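Local coordinates for protein nucleoporin p58/p45 (Homo sapiens, PDB 4JO7) that probably serves as a structural component of the nuclear pore complex, which carries traffic across the nuclear membrane, at residues D5-L10 / S66-V71. Residues are numbered along the deposited sequence; the frame is centred on the assembly and turned at random.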
ATOM      1  N   ASP F   5       0.585 -16.487  -4.026  1.00 14.01           N
ATOM      2  CA  ASP F   5      -0.637 -17.222  -4.322  1.00 11.17           C
ATOM      3  C   ASP F   5      -1.728 -16.898  -3.300  1.00 10.31           C
ATOM      4  O   ASP F   5      -2.892 -16.730  -3.650  1.00 13.68           O
ATOM      5  CB  ASP F   5      -0.364 -18.725  -4.363  1.00 16.76           C
ATOM      6  CG  ASP F   5       0.277 -19.163  -5.676  1.00 43.31           C
ATOM      7  OD1 ASP F   5       0.435 -18.313  -6.579  1.00 29.00           O
ATOM      8  OD2 ASP F   5       0.608 -20.357  -5.813  1.00 37.28           O
ATOM      9  N   TYR F   6      -1.345 -16.825  -2.033  1.00 13.45           N
ATOM     10  CA  TYR F   6      -2.295 -16.527  -0.975  1.00 14.15           C
ATOM     11  C   TYR F   6      -2.847 -15.100  -1.151  1.00 16.74           C
ATOM     12  O   TYR F   6      -4.034 -14.863  -0.963  1.00 12.23           O
ATOM     13  CB  TYR F   6      -1.617 -16.711   0.383  1.00 12.50           C
ATOM     14  CG  TYR F   6      -2.537 -16.601   1.575  1.00 16.38           C
ATOM     15  CD1 TYR F   6      -3.661 -17.403   1.690  1.00 34.41           C
ATOM     16  CD2 TYR F   6      -2.257 -15.712   2.602  1.00 37.67           C
ATOM     17  CE1 TYR F   6      -4.496 -17.307   2.792  1.00 28.79           C
ATOM     18  CE2 TYR F   6      -3.081 -15.610   3.703  1.00 33.47           C
ATOM     19  CZ  TYR F   6      -4.199 -16.409   3.791  1.00 22.16           C
ATOM     20  OH  TYR F   6      -5.016 -16.305   4.893  1.00 43.69           O
ATOM     21  N   PHE F   7      -1.993 -14.159  -1.554  1.00 13.47           N
ATOM     22  CA  PHE F   7      -2.444 -12.786  -1.805  1.00  8.40           C
ATOM     23  C   PHE F   7      -3.528 -12.779  -2.885  1.00 12.32           C
ATOM     24  O   PHE F   7      -4.572 -12.137  -2.738  1.00 12.68           O
ATOM     25  CB  PHE F   7      -1.248 -11.901  -2.211  1.00  9.51           C
ATOM     26  CG  PHE F   7      -1.571 -10.426  -2.292  1.00  8.09           C
ATOM     27  CD1 PHE F   7      -2.187  -9.897  -3.415  1.00  9.92           C
ATOM     28  CD2 PHE F   7      -1.230  -9.572  -1.260  1.00  5.88           C
ATOM     29  CE1 PHE F   7      -2.480  -8.548  -3.499  1.00 11.92           C
ATOM     30  CE2 PHE F   7      -1.515  -8.211  -1.337  1.00 10.22           C
ATOM     31  CZ  PHE F   7      -2.145  -7.702  -2.460  1.00  8.90           C
ATOM     32  N   ARG F   8      -3.279 -13.508  -3.969  1.00 10.67           N
ATOM     33  CA  ARG F   8      -4.210 -13.585  -5.080  1.00 11.58           C
ATOM     34  C   ARG F   8      -5.549 -14.163  -4.616  1.00 12.60           C
ATOM     35  O   ARG F   8      -6.612 -13.647  -4.958  1.00 13.25           O
ATOM     36  CB  ARG F   8      -3.606 -14.447  -6.196  1.00 17.87           C
ATOM     37  CG  ARG F   8      -4.424 -14.497  -7.471  1.00 24.77           C
ATOM     38  CD  ARG F   8      -3.744 -15.374  -8.529  1.00 28.05           C
ATOM     39  NE  ARG F   8      -2.404 -14.892  -8.875  1.00 32.41           N
ATOM     40  CZ  ARG F   8      -1.259 -15.487  -8.539  1.00 36.48           C
ATOM     41  NH1 ARG F   8      -1.242 -16.615  -7.839  1.00 33.50           N
ATOM     42  NH2 ARG F   8      -0.112 -14.947  -8.913  1.00 34.01           N
ATOM     43  N   ILE F   9      -5.487 -15.223  -3.816  1.00 12.48           N
ATOM     44  CA  ILE F   9      -6.686 -15.853  -3.271  1.00 16.68           C
ATOM     45  C   ILE F   9      -7.463 -14.901  -2.364  1.00 16.28           C
ATOM     46  O   ILE F   9      -8.694 -14.837  -2.424  1.00 17.95           O
ATOM     47  CB  ILE F   9      -6.337 -17.124  -2.477  1.00 16.42           C
ATOM     48  CG1 ILE F   9      -5.898 -18.239  -3.432  1.00 22.51           C
ATOM     49  CG2 ILE F   9      -7.530 -17.591  -1.653  1.00 29.01           C
ATOM     50  CD1 ILE F   9      -5.310 -19.444  -2.730  1.00 26.17           C
ATOM     51  N   LEU F  10      -6.748 -14.170  -1.518  1.00 14.03           N
ATOM     52  CA  LEU F  10      -7.390 -13.197  -0.630  1.00 13.55           C
ATOM     53  C   LEU F  10      -8.096 -12.095  -1.416  1.00 13.39           C
ATOM     54  O   LEU F  10      -9.182 -11.661  -1.038  1.00 13.43           O
ATOM     55  CB  LEU F  10      -6.378 -12.586   0.344  1.00 10.05           C
ATOM     56  CG  LEU F  10      -5.846 -13.513   1.441  1.00 17.25           C
ATOM     57  CD1 LEU F  10      -4.842 -12.790   2.314  1.00 14.15           C
ATOM     58  CD2 LEU F  10      -6.981 -14.077   2.295  1.00 21.68           C
ATOM     59  N   SER F  66      -1.872  -3.199  -6.684  1.00  8.75           N
ATOM     60  CA  SER F  66      -0.824  -2.523  -7.442  0.63 10.89           C
ATOM     61  C   SER F  66       0.455  -2.330  -6.627  1.00  9.63           C
ATOM     62  O   SER F  66       1.554  -2.454  -7.166  1.00 10.89           O
ATOM     63  CB  SER F  66      -1.314  -1.183  -7.989  0.63 16.55           C
ATOM     64  OG  SER F  66      -2.005  -1.378  -9.207  0.63 16.02           O
ATOM     65  N   ILE F  67       0.326  -2.023  -5.336  1.00  8.63           N
ATOM     66  CA  ILE F  67       1.505  -1.928  -4.476  1.00 14.31           C
ATOM     67  C   ILE F  67       2.215  -3.279  -4.495  1.00 13.75           C
ATOM     68  O   ILE F  67       3.431  -3.358  -4.670  1.00  7.81           O
ATOM     69  CB  ILE F  67       1.142  -1.575  -3.010  1.00  8.14           C
ATOM     70  CG1 ILE F  67       0.663  -0.126  -2.897  1.00 12.56           C
ATOM     71  CG2 ILE F  67       2.328  -1.815  -2.089  1.00  9.83           C
ATOM     72  CD1 ILE F  67       1.740   0.905  -3.127  1.00  9.95           C
ATOM     73  N   HIS F  68       1.442  -4.351  -4.324  1.00  8.37           N
ATOM     74  CA  HIS F  68       2.010  -5.697  -4.285  1.00  9.47           C
ATOM     75  C   HIS F  68       2.778  -5.988  -5.577  1.00  9.38           C
ATOM     76  O   HIS F  68       3.912  -6.464  -5.544  1.00 10.58           O
ATOM     77  CB  HIS F  68       0.894  -6.718  -4.074  1.00 10.99           C
ATOM     78  CG  HIS F  68       1.375  -8.102  -3.766  1.00 12.41           C
ATOM     79  ND1 HIS F  68       1.036  -9.194  -4.533  1.00 16.74           N
ATOM     80  CD2 HIS F  68       2.145  -8.577  -2.758  1.00 14.03           C
ATOM     81  CE1 HIS F  68       1.585 -10.281  -4.020  1.00 11.84           C
ATOM     82  NE2 HIS F  68       2.267  -9.933  -2.943  1.00 13.79           N
ATOM     83  N   GLU F  69       2.163  -5.668  -6.712  1.00  9.36           N
ATOM     84  CA  GLU F  69       2.793  -5.875  -8.013  1.00 10.98           C
ATOM     85  C   GLU F  69       4.051  -5.034  -8.181  1.00  8.81           C
ATOM     86  O   GLU F  69       5.035  -5.491  -8.754  1.00 11.09           O
ATOM     87  CB  GLU F  69       1.806  -5.573  -9.143  1.00 12.61           C
ATOM     88  CG  GLU F  69       0.674  -6.579  -9.237  1.00 14.79           C
ATOM     89  CD  GLU F  69       1.170  -7.980  -9.571  1.00 22.08           C
ATOM     90  OE1 GLU F  69       1.909  -8.129 -10.568  1.00 19.05           O
ATOM     91  OE2 GLU F  69       0.839  -8.927  -8.823  1.00 18.52           O
ATOM     92  N   ASN F  70       4.023  -3.799  -7.693  1.00  8.11           N
ATOM     93  CA  ASN F  70       5.197  -2.946  -7.788  1.00 11.90           C
ATOM     94  C   ASN F  70       6.329  -3.392  -6.881  1.00  8.23           C
ATOM     95  O   ASN F  70       7.491  -3.134  -7.173  1.00  7.45           O
ATOM     96  CB  ASN F  70       4.847  -1.491  -7.495  1.00 11.14           C
ATOM     97  CG  ASN F  70       5.061  -0.590  -8.695  1.00 40.38           C
ATOM     98  OD1 ASN F  70       5.885  -0.877  -9.568  1.00 24.21           O
ATOM     99  ND2 ASN F  70       4.322   0.512  -8.742  1.00 25.65           N
ATOM    100  N   VAL F  71       6.003  -4.059  -5.777  1.00  8.14           N
ATOM    101  CA  VAL F  71       7.047  -4.640  -4.934  1.00  8.64           C
ATOM    102  C   VAL F  71       7.686  -5.849  -5.645  1.00  8.67           C
ATOM    103  O   VAL F  71       8.884  -6.113  -5.500  1.00  8.63           O
ATOM    104  CB  VAL F  71       6.509  -5.010  -3.546  1.00 10.61           C
ATOM    105  CG1 VAL F  71       7.529  -5.826  -2.776  1.00 13.39           C
ATOM    106  CG2 VAL F  71       6.151  -3.734  -2.777  1.00  9.36           C
TER
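Phe7 and His68 make this contact by stacking their rings face to face. The centres of the Phe7 and His68 rings lie 3.8 Å apart, with the planes at 9°. The closest approach is from Phe7 CD1 to His68 ND1, at 3.5 Å. In both residues CG is anti to the backbone N (chi1 -171° in Phe7, -169° in His68), which sends each ring across toward the other helix. The two side chains run past each other in opposite directions. The imidazole therefore reaches back to the root of the phenylalanine, with His68 CE1 3.7 Å from Phe7 CB. At the other end His68 CB sits over the same phenyl face, 3.6 Å from Phe7 CZ, in a CH-pi contact. No hydrogen bond links the two segments. With an alanine at Phe7 the imidazole is likely to lose its stacking surface, and a gap would probably open between the helices. Away from the stack, within helix 2-29, Arg8 NH1 forms a salt bridge with Asp5 OD1 at 2.7 Å. The stack is buried and joins helix 2-29 to helix 43-85, the two long antiparallel helices of this hairpin. An apolar side chain from a chain of another protein also packs on Phe7. Nearby, Ile67 packs on Ile67 of the second subunit, within an assembly of four protein chains.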